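Transcriptional regulator fur family (Xanthomonas campestris pv. campestris, PDB 7DH8) is a zinc-binding regulator of the Fur family that probably binds DNA to repress zinc-uptake genes when zinc is plentiful. Local coordinates at residues A47-L52 / D88-N93; H97-E100 / F105-C108. All coordinates share one frame; numbering follows the deposited sequence.

Contact 1. Residues A47-L52 / D88-N93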
ATOM      1  N   ALA A  47      13.962  -5.582 -21.620  1.00 50.09           N
ATOM      2  CA  ALA A  47      13.376  -6.874 -21.930  1.00 52.57           C
ATOM      3  C   ALA A  47      13.858  -7.935 -20.949  1.00 53.61           C
ATOM      4  O   ALA A  47      13.070  -8.792 -20.506  1.00 50.44           O
ATOM      5  CB  ALA A  47      13.722  -7.268 -23.369  1.00 59.69           C
ATOM      6  N   ASN A  48      15.149  -7.886 -20.594  1.00 47.08           N
ATOM      7  CA  ASN A  48      15.688  -8.843 -19.638  1.00 50.41           C
ATOM      8  C   ASN A  48      15.168  -8.580 -18.236  1.00 49.06           C
ATOM      9  O   ASN A  48      14.964  -9.526 -17.467  1.00 48.85           O
ATOM     10  CB  ASN A  48      17.221  -8.814 -19.649  1.00 53.48           C
ATOM     11  CG  ASN A  48      17.826  -9.986 -18.891  1.00 65.68           C
ATOM     12  OD1 ASN A  48      17.363 -11.129 -19.015  1.00 75.33           O
ATOM     13  ND2 ASN A  48      18.869  -9.715 -18.106  1.00 68.58           N
ATOM     14  N   VAL A  49      14.957  -7.316 -17.870  1.00 48.58           N
ATOM     15  CA  VAL A  49      14.356  -7.044 -16.574  1.00 42.46           C
ATOM     16  C   VAL A  49      12.919  -7.539 -16.565  1.00 41.28           C
ATOM     17  O   VAL A  49      12.498  -8.257 -15.654  1.00 41.39           O
ATOM     18  CB  VAL A  49      14.456  -5.549 -16.230  1.00 42.65           C
ATOM     19  CG1 VAL A  49      13.615  -5.224 -15.007  1.00 34.04           C
ATOM     20  CG2 VAL A  49      15.890  -5.224 -15.899  1.00 50.42           C
ATOM     21  N   LEU A  50      12.166  -7.208 -17.619  1.00 39.61           N
ATOM     22  CA  LEU A  50      10.777  -7.628 -17.713  1.00 36.52           C
ATOM     23  C   LEU A  50      10.688  -9.135 -17.698  1.00 40.65           C
ATOM     24  O   LEU A  50       9.887  -9.712 -16.952  1.00 37.18           O
ATOM     25  CB  LEU A  50      10.140  -7.067 -18.993  1.00 40.49           C
ATOM     26  CG  LEU A  50       8.738  -7.614 -19.285  1.00 45.38           C
ATOM     27  CD1 LEU A  50       7.762  -7.200 -18.182  1.00 48.73           C
ATOM     28  CD2 LEU A  50       8.234  -7.171 -20.649  1.00 55.48           C
ATOM     29  N   ARG A  51      11.541  -9.794 -18.502  1.00 41.19           N
ATOM     30  CA  ARG A  51      11.543 -11.253 -18.573  1.00 45.99           C
ATOM     31  C   ARG A  51      11.826 -11.875 -17.211  1.00 46.19           C
ATOM     32  O   ARG A  51      11.144 -12.825 -16.798  1.00 45.17           O
ATOM     33  CB  ARG A  51      12.568 -11.729 -19.605  1.00 53.73           C
ATOM     34  CG  ARG A  51      12.567 -13.240 -19.823  1.00 62.69           C
ATOM     35  CD  ARG A  51      13.870 -13.739 -20.481  1.00 71.40           C
ATOM     36  NE  ARG A  51      14.477 -12.732 -21.354  1.00 77.95           N
ATOM     37  CZ  ARG A  51      13.978 -12.335 -22.526  1.00 80.49           C
ATOM     38  NH1 ARG A  51      12.853 -12.861 -23.008  1.00 75.58           N
ATOM     39  NH2 ARG A  51      14.618 -11.400 -23.222  1.00 84.38           N
ATOM     40  N   LEU A  52      12.856 -11.378 -16.506  1.00 37.11           N
ATOM     41  CA  LEU A  52      13.166 -11.896 -15.180  1.00 36.18           C
ATOM     42  C   LEU A  52      11.981 -11.749 -14.229  1.00 37.92           C
ATOM     43  O   LEU A  52      11.660 -12.675 -13.472  1.00 47.07           O
ATOM     44  CB  LEU A  52      14.395 -11.182 -14.606  1.00 38.58           C
ATOM     45  CG  LEU A  52      15.759 -11.580 -15.238  1.00 45.90           C
ATOM     46  CD1 LEU A  52      16.903 -10.690 -14.689  1.00 44.97           C
ATOM     47  CD2 LEU A  52      16.057 -13.072 -15.077  1.00 44.64           C
ATOM     48  N   ASP A  88      11.981   1.554 -13.812  1.00 47.21           N
ATOM     49  CA  ASP A  88      11.092   2.724 -13.850  1.00 42.59           C
ATOM     50  C   ASP A  88      10.278   2.779 -15.147  1.00 44.69           C
ATOM     51  O   ASP A  88       9.085   3.083 -15.124  1.00 46.01           O
ATOM     52  CB  ASP A  88      11.890   4.017 -13.735  1.00 49.41           C
ATOM     53  CG  ASP A  88      12.518   4.219 -12.353  1.00 54.19           C
ATOM     54  OD1 ASP A  88      11.960   3.770 -11.337  1.00 52.89           O
ATOM     55  OD2 ASP A  88      13.577   4.871 -12.295  1.00 60.30           O
ATOM     56  N   PHE A  89      10.928   2.535 -16.289  1.00 39.57           N
ATOM     57  CA  PHE A  89      10.234   2.550 -17.566  1.00 48.97           C
ATOM     58  C   PHE A  89       9.101   1.540 -17.568  1.00 52.89           C
ATOM     59  O   PHE A  89       7.960   1.868 -17.915  1.00 56.90           O
ATOM     60  CB  PHE A  89      11.226   2.271 -18.694  1.00 52.39           C
ATOM     61  CG  PHE A  89      10.582   1.875 -19.981  1.00 61.01           C
ATOM     62  CD1 PHE A  89      10.182   2.834 -20.886  1.00 62.93           C
ATOM     63  CD2 PHE A  89      10.365   0.535 -20.283  1.00 66.42           C
ATOM     64  CE1 PHE A  89       9.579   2.474 -22.062  1.00 67.46           C
ATOM     65  CE2 PHE A  89       9.761   0.164 -21.460  1.00 68.02           C
ATOM     66  CZ  PHE A  89       9.373   1.135 -22.357  1.00 69.77           C
ATOM     67  N   LEU A  90       9.398   0.302 -17.154  1.00 55.06           N
ATOM     68  CA  LEU A  90       8.375  -0.727 -17.061  1.00 47.91           C
ATOM     69  C   LEU A  90       7.203  -0.276 -16.190  1.00 44.91           C
ATOM     70  O   LEU A  90       6.038  -0.506 -16.529  1.00 45.59           O
ATOM     71  CB  LEU A  90       9.000  -2.023 -16.529  1.00 44.51           C
ATOM     72  CG  LEU A  90      10.072  -2.572 -17.478  1.00 42.54           C
ATOM     73  CD1 LEU A  90      10.768  -3.799 -16.883  1.00 42.86           C
ATOM     74  CD2 LEU A  90       9.453  -2.912 -18.838  1.00 48.66           C
ATOM     75  N   MET A  91       7.481   0.418 -15.092  1.00 43.86           N
ATOM     76  CA  MET A  91       6.391   0.789 -14.197  1.00 46.38           C
ATOM     77  C   MET A  91       5.558   1.935 -14.770  1.00 52.42           C
ATOM     78  O   MET A  91       4.319   1.933 -14.659  1.00 52.20           O
ATOM     79  CB  MET A  91       6.959   1.169 -12.835  1.00 42.61           C
ATOM     80  CG  MET A  91       7.307  -0.041 -11.929  1.00 42.36           C
ATOM     81  SD  MET A  91       7.897   0.613 -10.359  1.00 54.88           S
ATOM     82  CE  MET A  91       9.224   1.667 -10.890  1.00 62.59           C
ATOM     83  N   ALA A  92       6.213   2.932 -15.364  1.00 45.89           N
ATOM     84  CA  ALA A  92       5.470   4.110 -15.800  1.00 52.08           C
ATOM     85  C   ALA A  92       4.514   3.750 -16.929  1.00 59.01           C
ATOM     86  O   ALA A  92       3.424   4.336 -17.041  1.00 62.29           O
ATOM     87  CB  ALA A  92       6.442   5.218 -16.216  1.00 48.11           C
ATOM     88  N   ASN A  93       4.881   2.744 -17.719  1.00 56.65           N
ATOM     89  CA  ASN A  93       4.096   2.230 -18.831  1.00 57.26           C
ATOM     90  C   ASN A  93       3.196   1.061 -18.454  1.00 57.22           C
ATOM     91  O   ASN A  93       2.598   0.434 -19.341  1.00 61.51           O
ATOM     92  CB  ASN A  93       5.046   1.832 -19.951  1.00 55.04           C
ATOM     93  CG  ASN A  93       5.757   3.031 -20.533  1.00 65.05           C
ATOM     94  OD1 ASN A  93       5.154   3.812 -21.267  1.00 70.92           O
ATOM     95  ND2 ASN A  93       7.022   3.219 -20.167  1.00 62.50           N
TER
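Leu50 and Leu90 mark the closest approach of two helical backbones, their CA atoms 7.3 Å apart, where a middle turn of helix 44-56 faces the last turns of helix 80-92. The second helix ends here: Asn93 is the first residue to leave helical geometry. A single branch does the bridging. In Leu90, CG stands anti to the carbonyl carbon (chi1 -63°) and CD1 is extended away from CA (chi2 175°), which carries this methyl across to lie 3.7 Å from CG1 of Val49. The same methyl sits 3.9 Å from CB of Leu50, so it is lodged between two successive residues and also comes up against the backbone at Leu50 N. This is apolar helix-helix packing inside the winged-helix DNA-binding domain expected of a Fur-family protein. Around it, Val49 also touches Leu65 and Val69 of helix 62-69, while Leu50 packs on Phe27 and Val31 of helix 25-35. At the C-terminal end of helix 80-92, Asn93 folds its amide back: ND2 donates to Phe89 O at 2.8 Å, tilted 35° from the carbonyl plane. The backbone N of Asn93 reaches that oxygen from the opposite face, and ND2 lies above one face of the Phe89 ring near its rim.

Contact 2. Residues H97-E100 / F105-C108. With ZN (zinc ion), chain B.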
ATOM      1  N   HIS A  97       4.087  -3.864 -11.892  1.00 27.69           N
ATOM      2  CA  HIS A  97       3.444  -3.182 -10.795  1.00 28.50           C
ATOM      3  C   HIS A  97       4.351  -3.276  -9.592  1.00 33.18           C
ATOM      4  O   HIS A  97       4.907  -4.339  -9.322  1.00 26.57           O
ATOM      5  CB  HIS A  97       2.074  -3.792 -10.433  1.00 28.18           C
ATOM      6  CG  HIS A  97       1.067  -3.709 -11.540  1.00 30.38           C
ATOM      7  ND1 HIS A  97       0.340  -2.563 -11.786  1.00 33.69           N
ATOM      8  CD2 HIS A  97       0.649  -4.622 -12.447  1.00 32.75           C
ATOM      9  CE1 HIS A  97      -0.464  -2.767 -12.819  1.00 34.36           C
ATOM     10  NE2 HIS A  97      -0.320  -4.021 -13.217  1.00 30.97           N
ATOM     11  N   LYS A  98       4.456  -2.179  -8.852  1.00 28.36           N
ATOM     12  CA  LYS A  98       5.091  -2.228  -7.557  1.00 28.98           C
ATOM     13  C   LYS A  98       4.012  -2.443  -6.516  1.00 29.61           C
ATOM     14  O   LYS A  98       3.059  -1.659  -6.438  1.00 35.44           O
ATOM     15  CB  LYS A  98       5.857  -0.942  -7.238  1.00 29.99           C
ATOM     16  CG  LYS A  98       6.691  -1.087  -5.889  1.00 28.58           C
ATOM     17  CD  LYS A  98       7.322   0.274  -5.518  1.00 39.00           C
ATOM     18  CE  LYS A  98       7.795   0.324  -4.044  1.00 43.39           C
ATOM     19  NZ  LYS A  98       8.589   1.598  -3.780  1.00 46.92           N
ATOM     20  N   LEU A  99       4.142  -3.514  -5.744  1.00 27.00           N
ATOM     21  CA  LEU A  99       3.234  -3.801  -4.627  1.00 26.60           C
ATOM     22  C   LEU A  99       3.732  -3.062  -3.393  1.00 34.09           C
ATOM     23  O   LEU A  99       4.767  -3.412  -2.831  1.00 32.12           O
ATOM     24  CB  LEU A  99       3.191  -5.295  -4.369  1.00 27.26           C
ATOM     25  CG  LEU A  99       2.669  -6.029  -5.622  1.00 33.02           C
ATOM     26  CD1 LEU A  99       2.719  -7.536  -5.411  1.00 28.00           C
ATOM     27  CD2 LEU A  99       1.224  -5.521  -6.020  1.00 29.77           C
ATOM     28  N   GLU A 100       2.973  -2.068  -2.942  1.00 33.14           N
ATOM     29  CA  GLU A 100       3.483  -1.221  -1.876  1.00 37.01           C
ATOM     30  C   GLU A 100       3.563  -1.920  -0.549  1.00 32.38           C
ATOM     31  O   GLU A 100       4.429  -1.566   0.256  1.00 32.74           O
ATOM     32  CB  GLU A 100       2.621   0.030  -1.724  1.00 30.99           C
ATOM     33  CG  GLU A 100       2.501   0.767  -2.990  1.00 35.52           C
ATOM     34  CD  GLU A 100       3.694   1.666  -3.228  1.00 36.42           C
ATOM     35  OE1 GLU A 100       4.488   1.822  -2.292  1.00 37.99           O
ATOM     36  OE2 GLU A 100       3.829   2.210  -4.351  1.00 42.17           O
ATOM     37  N   PHE A 105       7.936  -6.302  -6.817  1.00 23.15           N
ATOM     38  CA  PHE A 105       7.484  -6.009  -8.182  1.00 23.55           C
ATOM     39  C   PHE A 105       6.931  -7.258  -8.823  1.00 29.78           C
ATOM     40  O   PHE A 105       7.422  -8.361  -8.559  1.00 32.43           O
ATOM     41  CB  PHE A 105       8.622  -5.487  -9.035  1.00 27.13           C
ATOM     42  CG  PHE A 105       9.214  -4.219  -8.498  1.00 28.94           C
ATOM     43  CD1 PHE A 105      10.187  -4.267  -7.530  1.00 30.84           C
ATOM     44  CD2 PHE A 105       8.690  -2.966  -8.872  1.00 33.72           C
ATOM     45  CE1 PHE A 105      10.726  -3.096  -7.008  1.00 40.75           C
ATOM     46  CE2 PHE A 105       9.190  -1.796  -8.348  1.00 40.88           C
ATOM     47  CZ  PHE A 105      10.217  -1.846  -7.399  1.00 45.19           C
ATOM     48  N   VAL A 106       5.943  -7.095  -9.704  1.00 23.69           N
ATOM     49  CA  VAL A 106       5.300  -8.222 -10.379  1.00 28.37           C
ATOM     50  C   VAL A 106       5.012  -7.740 -11.792  1.00 33.84           C
ATOM     51  O   VAL A 106       4.804  -6.542 -12.020  1.00 31.74           O
ATOM     52  CB  VAL A 106       3.969  -8.739  -9.699  1.00 26.04           C
ATOM     53  CG1 VAL A 106       4.198  -9.536  -8.427  1.00 30.38           C
ATOM     54  CG2 VAL A 106       2.933  -7.566  -9.448  1.00 31.64           C
ATOM     55  N   ALA A 107       5.024  -8.661 -12.748  1.00 29.31           N
ATOM     56  CA  ALA A 107       4.717  -8.280 -14.114  1.00 32.72           C
ATOM     57  C   ALA A 107       3.209  -8.116 -14.251  1.00 38.35           C
ATOM     58  O   ALA A 107       2.421  -8.820 -13.599  1.00 32.72           O
ATOM     59  CB  ALA A 107       5.244  -9.318 -15.113  1.00 32.39           C
ATOM     60  N   CYS A 108       2.797  -7.153 -15.069  1.00 38.44           N
ATOM     61  CA  CYS A 108       1.367  -7.038 -15.330  1.00 35.60           C
ATOM     62  C   CYS A 108       0.922  -8.165 -16.266  1.00 42.44           C
ATOM     63  O   CYS A 108       1.490  -8.358 -17.348  1.00 47.39           O
ATOM     64  CB  CYS A 108       1.006  -5.687 -15.926  1.00 35.25           C
ATOM     65  SG  CYS A 108      -0.826  -5.563 -16.363  1.00 35.75           S
TER
HETATM   66 ZN    ZN B 201      -1.567  -4.804 -14.593  1.00 34.00          ZN
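His97 and Val106 form an antiparallel hydrogen-bonded pair, with His97 N giving a nearly straight bond to Val106 O at 2.8 Å and Val106 N returning one to His97 O at 3.0 Å. Beside it lies the non-hydrogen-bonded pair Lys98 and Phe105. The metal end is tightly drawn together. His97 NE2 and Cys108 SG bind the same zinc ion, at 2.0 Å and 2.1 Å, and these two bonds bring CB of Cys108 within 3.4 Å of that NE2. Cys108 turns its sulfur away from its own amide nitrogen (chi1 177°), which brings SG to the metal at the edge of the imidazole. The two strands form a beta hairpin, consistent with the wing of the winged-helix domain of Fur proteins, and its base supplies half of a four-residue zinc site completed by His116 and Glu131. On the side of His97 and Val106, the end of Leu99 comes in, CD1 3.9 Å from Val106 CG1, the two side chains crossing at about a right angle. The stem of Lys98 is close-packed too, CB and CG each 3.6 Å from CE2 of the buried Phe105 ring. Looseness begins farther out, where the extended chain of this exposed lysine runs on past the ring, away from the neighbouring strand.

From the N terminus, the chain runs through helix 25-35, which packs on contact 1, then helix 44-56 and helix 62-69 before helix 80-92 returns to meet helix 44-56; contact 1 thus closes a long, mainly helical excursion of 35 residues. A short connection then leads directly into strand 96-99, and contact 2 closes a short hairpin loop, with four residues between its segments. The two closures stand in series, neither nested nor crossed, with centres 10 Å apart. Met91, within the second segment of contact 1, joins them: its SD lies 3.4 Å from Phe105 CE2 and also packs on Lys98. The helical core is thereby tied to the hairpin, whose zinc ligands join it through the metal to later chain, including strand 129-131.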